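Local structure of inositol dehydrogenase (Lactobacillus casei, 4MKX) at residues A[207-212]-A[241-246]; A[45-50]-A[79-84]. The protein probably oxidises scyllo-inositol with NAD as cofactor, as a dehydrogenase of the Gfo/Idh/MocA family with a Rossmann fold. All blocks are in the same frame, centred on the assembly; numbering follows the deposited sequence.

In the fold
Contact 1 (207-212 with 241-246) and contact 2 (45-50 with 79-84) lie on opposite sides of the chain's centre, with their centres about 40 Å apart and no touch between them. They share no secondary structure element. Contact 2 is buried within the Rossmann region, between strand 43-49 and the loop that leads into strand 83-86, and it rests on methyl and methylene packing without a hydrogen bond across it. Contact 1 is partly buried, at one end of strands 211-219 and 234-241 of the mixed sheet in the C-terminal region, which run antiparallel; it is more polar, with a salt bridge, backbone bonding and a water, and it reaches a second subunit.

Contact 1: A[207-212]-A[241-246]; sequences TGKEID and LEDKTM
Lys209 and Asp243 cross at about a right angle, the lysine passing above the carboxylate plane on the side of the two oxygens. CD lies 3.2 Å from Asp243 OD1, CE sits near OD2, and NZ forms a salt bridge with OD2 at 3.0 Å, on the syn side and 30° out of plane. The lysine is extended beyond CG, which carries NZ on to a weak bond with Thr245 OG1. That hydroxyl donates to Asp243 OD1 at 2.7 Å. Lys209 NZ also pairs with Asp161, and Asp243 OD2 with Arg221 of the second subunit. An alanine in place of Asp243 would probably leave Lys209 with one acid fewer, Arg221 without this mate, and the Thr245 hydroxyl freer to turn.

Glu242 also crosses Lys209 at about a right angle, its OE2 3.3 Å from Lys209 CA and weakly bonded to Glu210 N (3.4 Å). Glu242 N donates to Glu210 O at 3.0 Å. Leu241 CD1 meets Ile211 CG1 at 4.1 Å beside their antiparallel, non-hydrogen-bonded pair.

The type I turn Leu241-Lys244, between strands 234-241 and 246-252, thus presents Asp243 between Lys209 and Arg221 of the second subunit, where the acid probably offsets both positive groups.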
loop_
_atom_site.group_PDB
_atom_site.type_symbol
_atom_site.label_atom_id
_atom_site.label_comp_id
_atom_site.label_asym_id
_atom_site.label_seq_id
_atom_site.Cartn_x
_atom_site.Cartn_y
_atom_site.Cartn_z
ATOM N N THR A 207 -9.642 -2.795 -25.397
ATOM C CA THR A 207 -9.589 -4.040 -26.167
ATOM C C THR A 207 -9.672 -3.847 -27.681
ATOM O O THR A 207 -9.020 -4.573 -28.434
ATOM C CB THR A 207 -10.688 -5.031 -25.750
ATOM O OG1 THR A 207 -11.981 -4.488 -26.020
ATOM C CG2 THR A 207 -10.582 -5.371 -24.273
ATOM N N GLY A 208 -10.464 -2.872 -28.118
ATOM C CA GLY A 208 -10.795 -2.739 -29.528
ATOM C C GLY A 208 -11.878 -3.709 -29.976
ATOM O O GLY A 208 -12.179 -3.818 -31.171
ATOM N N LYS A 209 -12.488 -4.402 -29.015
ATOM C CA LYS A 209 -13.451 -5.456 -29.317
ATOM C C LYS A 209 -14.856 -5.060 -28.859
ATOM O O LYS A 209 -15.003 -4.134 -28.054
ATOM C CB LYS A 209 -12.987 -6.763 -28.648
ATOM C CG LYS A 209 -11.479 -7.044 -28.817
ATOM C CD LYS A 209 -10.924 -8.071 -27.797
ATOM C CE LYS A 209 -9.392 -8.217 -27.888
ATOM N NZ LYS A 209 -8.801 -9.186 -26.891
ATOM N N GLU A 210 -15.889 -5.732 -29.377
ATOM C CA GLU A 210 -17.272 -5.455 -28.970
ATOM C C GLU A 210 -17.781 -6.500 -27.970
ATOM O O GLU A 210 -17.230 -7.594 -27.875
ATOM C CB GLU A 210 -18.237 -5.441 -30.160
ATOM C CG GLU A 210 -17.976 -4.374 -31.221
ATOM C CD GLU A 210 -17.834 -2.979 -30.656
ATOM O OE1 GLU A 210 -18.657 -2.575 -29.797
ATOM O OE2 GLU A 210 -16.900 -2.273 -31.103
ATOM N N ILE A 211 -18.845 -6.151 -27.251
ATOM C CA ILE A 211 -19.461 -7.060 -26.273
ATOM C C ILE A 211 -20.528 -7.915 -26.959
ATOM O O ILE A 211 -21.408 -7.383 -27.641
ATOM C CB ILE A 211 -20.098 -6.276 -25.114
ATOM C CG1 ILE A 211 -19.021 -5.468 -24.371
ATOM C CG2 ILE A 211 -20.822 -7.217 -24.156
ATOM C CD1 ILE A 211 -19.529 -4.202 -23.722
ATOM N N ASP A 212 -20.457 -9.233 -26.757
ATOM C CA ASP A 212 -21.364 -10.167 -27.429
ATOM C C ASP A 212 -22.591 -10.485 -26.587
ATOM O O ASP A 212 -23.713 -10.173 -26.969
ATOM C CB ASP A 212 -20.633 -11.457 -27.799
ATOM C CG ASP A 212 -21.502 -12.409 -28.613
ATOM O OD1 ASP A 212 -22.398 -11.928 -29.338
ATOM O OD2 ASP A 212 -21.281 -13.631 -28.528
ATOM N N LEU A 241 -17.042 -11.102 -24.626
ATOM C CA LEU A 241 -16.811 -10.238 -25.786
ATOM C C LEU A 241 -16.679 -11.110 -27.036
ATOM O O LEU A 241 -16.674 -12.338 -26.938
ATOM C CB LEU A 241 -15.568 -9.382 -25.576
ATOM C CG LEU A 241 -15.705 -8.098 -24.747
ATOM C CD1 LEU A 241 -16.307 -8.314 -23.359
ATOM C CD2 LEU A 241 -14.348 -7.415 -24.638
ATOM N N GLU A 242 -16.569 -10.478 -28.205
ATOM C CA GLU A 242 -16.596 -11.205 -29.479
ATOM C C GLU A 242 -15.523 -12.284 -29.655
ATOM O O GLU A 242 -15.747 -13.268 -30.369
ATOM C CB GLU A 242 -16.526 -10.217 -30.648
ATOM C CG GLU A 242 -15.135 -9.663 -30.876
ATOM C CD GLU A 242 -15.119 -8.527 -31.868
ATOM O OE1 GLU A 242 -15.963 -8.526 -32.795
ATOM O OE2 GLU A 242 -14.264 -7.630 -31.708
ATOM N N ASP A 243 -14.364 -12.113 -29.022
ATOM C CA ASP A 243 -13.276 -13.075 -29.153
ATOM C C ASP A 243 -13.152 -13.951 -27.910
ATOM O O ASP A 243 -12.111 -14.559 -27.674
ATOM C CB ASP A 243 -11.953 -12.357 -29.389
ATOM C CG ASP A 243 -11.547 -11.509 -28.210
ATOM O OD1 ASP A 243 -12.450 -10.859 -27.632
ATOM O OD2 ASP A 243 -10.345 -11.503 -27.866
ATOM N N LYS A 244 -14.241 -14.000 -27.144
ATOM C CA LYS A 244 -14.345 -14.781 -25.911
ATOM C C LYS A 244 -13.591 -14.129 -24.749
ATOM O O LYS A 244 -13.308 -14.790 -23.752
ATOM C CB LYS A 244 -13.900 -16.233 -26.112
ATOM C CG LYS A 244 -14.636 -16.959 -27.237
ATOM C CD LYS A 244 -16.069 -17.249 -26.857
ATOM C CE LYS A 244 -16.733 -18.197 -27.851
ATOM N NZ LYS A 244 -17.321 -17.463 -29.001
ATOM N N THR A 245 -13.285 -12.836 -24.897
ATOM C CA THR A 245 -12.697 -12.042 -23.809
ATOM C C THR A 245 -13.734 -11.892 -22.732
ATOM O O THR A 245 -14.930 -11.791 -23.021
ATOM C CB THR A 245 -12.311 -10.617 -24.275
ATOM O OG1 THR A 245 -11.258 -10.707 -25.229
ATOM C CG2 THR A 245 -11.838 -9.751 -23.099
ATOM N N MET A 246 -13.288 -11.833 -21.484
ATOM C CA MET A 246 -14.242 -11.778 -20.401
ATOM C C MET A 246 -14.235 -10.400 -19.784
ATOM O O MET A 246 -13.202 -9.756 -19.722
ATOM C CB MET A 246 -13.876 -12.828 -19.361
ATOM C CG MET A 246 -13.873 -14.220 -19.947
ATOM S SD MET A 246 -13.273 -15.455 -18.800
ATOM C CE MET A 246 -11.529 -15.166 -18.840
HETATM O O HOH W 1 -18.485 -14.333 -28.149
#

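Contact 2: A[45-50]-A[79-84]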
loop_
_atom_site.group_PDB
_atom_site.type_symbol
_atom_site.label_atom_id
_atom_site.label_comp_id
_atom_site.label_asym_id
_atom_site.label_seq_id
_atom_site.Cartn_x
_atom_site.Cartn_y
_atom_site.Cartn_z
ATOM N N LEU A 45 -16.449 31.406 -22.390
ATOM C CA LEU A 45 -17.842 31.015 -22.194
ATOM C C LEU A 45 -18.710 32.220 -22.526
ATOM O O LEU A 45 -18.793 33.173 -21.751
ATOM C CB LEU A 45 -18.101 30.530 -20.767
ATOM C CG LEU A 45 -19.460 29.846 -20.578
ATOM C CD1 LEU A 45 -19.515 28.555 -21.360
ATOM C CD2 LEU A 45 -19.739 29.592 -19.116
ATOM N N GLN A 46 -19.345 32.162 -23.690
ATOM C CA GLN A 46 -20.041 33.307 -24.265
ATOM C C GLN A 46 -21.528 33.297 -23.938
ATOM O O GLN A 46 -22.129 34.342 -23.667
ATOM C CB GLN A 46 -19.849 33.295 -25.780
ATOM C CG GLN A 46 -20.709 34.309 -26.519
ATOM C CD GLN A 46 -20.206 35.732 -26.368
ATOM O OE1 GLN A 46 -19.122 35.970 -25.837
ATOM N NE2 GLN A 46 -20.993 36.686 -26.847
ATOM N N ALA A 47 -22.124 32.108 -23.958
ATOM C CA ALA A 47 -23.568 32.001 -23.810
ATOM C C ALA A 47 -23.951 30.805 -22.950
ATOM O O ALA A 47 -23.205 29.824 -22.867
ATOM C CB ALA A 47 -24.224 31.891 -25.173
ATOM N N ALA A 48 -25.110 30.896 -22.303
ATOM C CA ALA A 48 -25.655 29.794 -21.517
ATOM C C ALA A 48 -27.153 29.687 -21.775
ATOM O O ALA A 48 -27.829 30.708 -21.958
ATOM C CB ALA A 48 -25.386 30.004 -20.035
ATOM N N THR A 49 -27.662 28.456 -21.805
ATOM C CA THR A 49 -29.101 28.203 -21.924
ATOM C C THR A 49 -29.576 27.430 -20.708
ATOM O O THR A 49 -28.968 26.430 -20.330
ATOM C CB THR A 49 -29.430 27.360 -23.164
ATOM O OG1 THR A 49 -29.130 28.105 -24.346
ATOM C CG2 THR A 49 -30.912 26.964 -23.187
ATOM N N SER A 50 -30.648 27.909 -20.085
ATOM C CA SER A 50 -31.323 27.178 -19.020
ATOM C C SER A 50 -32.722 27.746 -18.845
ATOM O O SER A 50 -32.961 28.920 -19.127
ATOM C CB SER A 50 -30.555 27.278 -17.705
ATOM O OG SER A 50 -31.270 26.637 -16.664
ATOM N N ALA A 79 -26.775 33.379 -30.724
ATOM C CA ALA A 79 -25.602 33.712 -29.912
ATOM C C ALA A 79 -24.327 33.802 -30.743
ATOM O O ALA A 79 -24.220 33.198 -31.812
ATOM C CB ALA A 79 -25.425 32.713 -28.760
ATOM N N ASP A 80 -23.356 34.565 -30.256
ATOM C CA ASP A 80 -22.077 34.666 -30.943
ATOM C C ASP A 80 -21.160 33.538 -30.483
ATOM O O ASP A 80 -20.207 33.769 -29.743
ATOM C CB ASP A 80 -21.423 36.020 -30.659
ATOM C CG ASP A 80 -20.136 36.222 -31.433
ATOM O OD1 ASP A 80 -19.938 35.545 -32.469
ATOM O OD2 ASP A 80 -19.324 37.075 -31.009
ATOM N N ILE A 81 -21.452 32.318 -30.924
ATOM C CA ILE A 81 -20.688 31.153 -30.484
ATOM C C ILE A 81 -20.219 30.310 -31.665
ATOM O O ILE A 81 -20.838 30.336 -32.735
ATOM C CB ILE A 81 -21.513 30.276 -29.532
ATOM C CG1 ILE A 81 -22.779 29.750 -30.219
ATOM C CG2 ILE A 81 -21.868 31.040 -28.262
ATOM C CD1 ILE A 81 -23.642 28.877 -29.294
ATOM N N ASP A 82 -19.140 29.553 -31.460
ATOM C CA ASP A 82 -18.576 28.693 -32.497
ATOM C C ASP A 82 -18.874 27.231 -32.178
ATOM O O ASP A 82 -18.837 26.374 -33.060
ATOM C CB ASP A 82 -17.063 28.865 -32.543
ATOM C CG ASP A 82 -16.651 30.312 -32.721
ATOM O OD1 ASP A 82 -17.141 30.945 -33.681
ATOM O OD2 ASP A 82 -15.860 30.816 -31.894
ATOM N N ALA A 83 -19.156 26.970 -30.907
ATOM C CA ALA A 83 -19.287 25.599 -30.402
ATOM C C ALA A 83 -20.244 25.531 -29.229
ATOM O O ALA A 83 -20.495 26.540 -28.563
ATOM C CB ALA A 83 -17.915 25.064 -29.997
ATOM N N VAL A 84 -20.762 24.329 -28.953
ATOM C CA VAL A 84 -21.692 24.153 -27.850
ATOM C C VAL A 84 -21.238 23.009 -26.950
ATOM O O VAL A 84 -20.641 22.054 -27.429
ATOM C CB VAL A 84 -23.123 23.849 -28.341
ATOM C CG1 VAL A 84 -23.649 24.982 -29.200
ATOM C CG2 VAL A 84 -23.158 22.550 -29.124
#
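Gln46 sets its CG anti to the backbone N (chi1 171°), which brings CG to 3.3 Å from Asp80 O; chi2 (75°) then bends CD out of an extended course. The side chain crosses that of Asp80 obliquely. NE2 lies 3.9 Å from Asp80 CB, with the amide and carboxylate planes 76° apart. In Ile81, CG2 stands anti to the carbonyl carbon, beside the backbone N, and this methyl meets Gln46 CG at 3.9 Å.

Neither the amide nor the carboxylate bonds across the contact. Gln46 NE2 donates to Glu67 OE2, which also accepts from Asp80 N, so one carboxylate oxygen of the neighbouring strand 67-69 links both segments. Asp80 OD2 forms a salt bridge with Lys19. Asp80 O, by contrast, is buried with no polar partner in the model, and the methylene of Gln46 lies against it. Asp80 is the centre of an inverse gamma turn, closed by a weak bond from Ile81 N to Ala79 O at 3.0 Å.

At the next residue, Ala47 CB approaches Ala79 CB at 3.9 Å and Ile81 CG2 at 4.0 Å. The two alanine methyls meet directly, with the CA atoms of Ala47 and Ala79 6.7 Å apart. Met75 of helix 72-78 touches both Ala47 and Ile81.

Strand 67-69, helix 72-78 and strand 83-86 form a beta-alpha-beta crossover of the Rossmann fold that passes across strands 43-49 and 18-23. Ala79-Ile81 belongs to the loop between its helix and its last strand, laid here against strand 43-49.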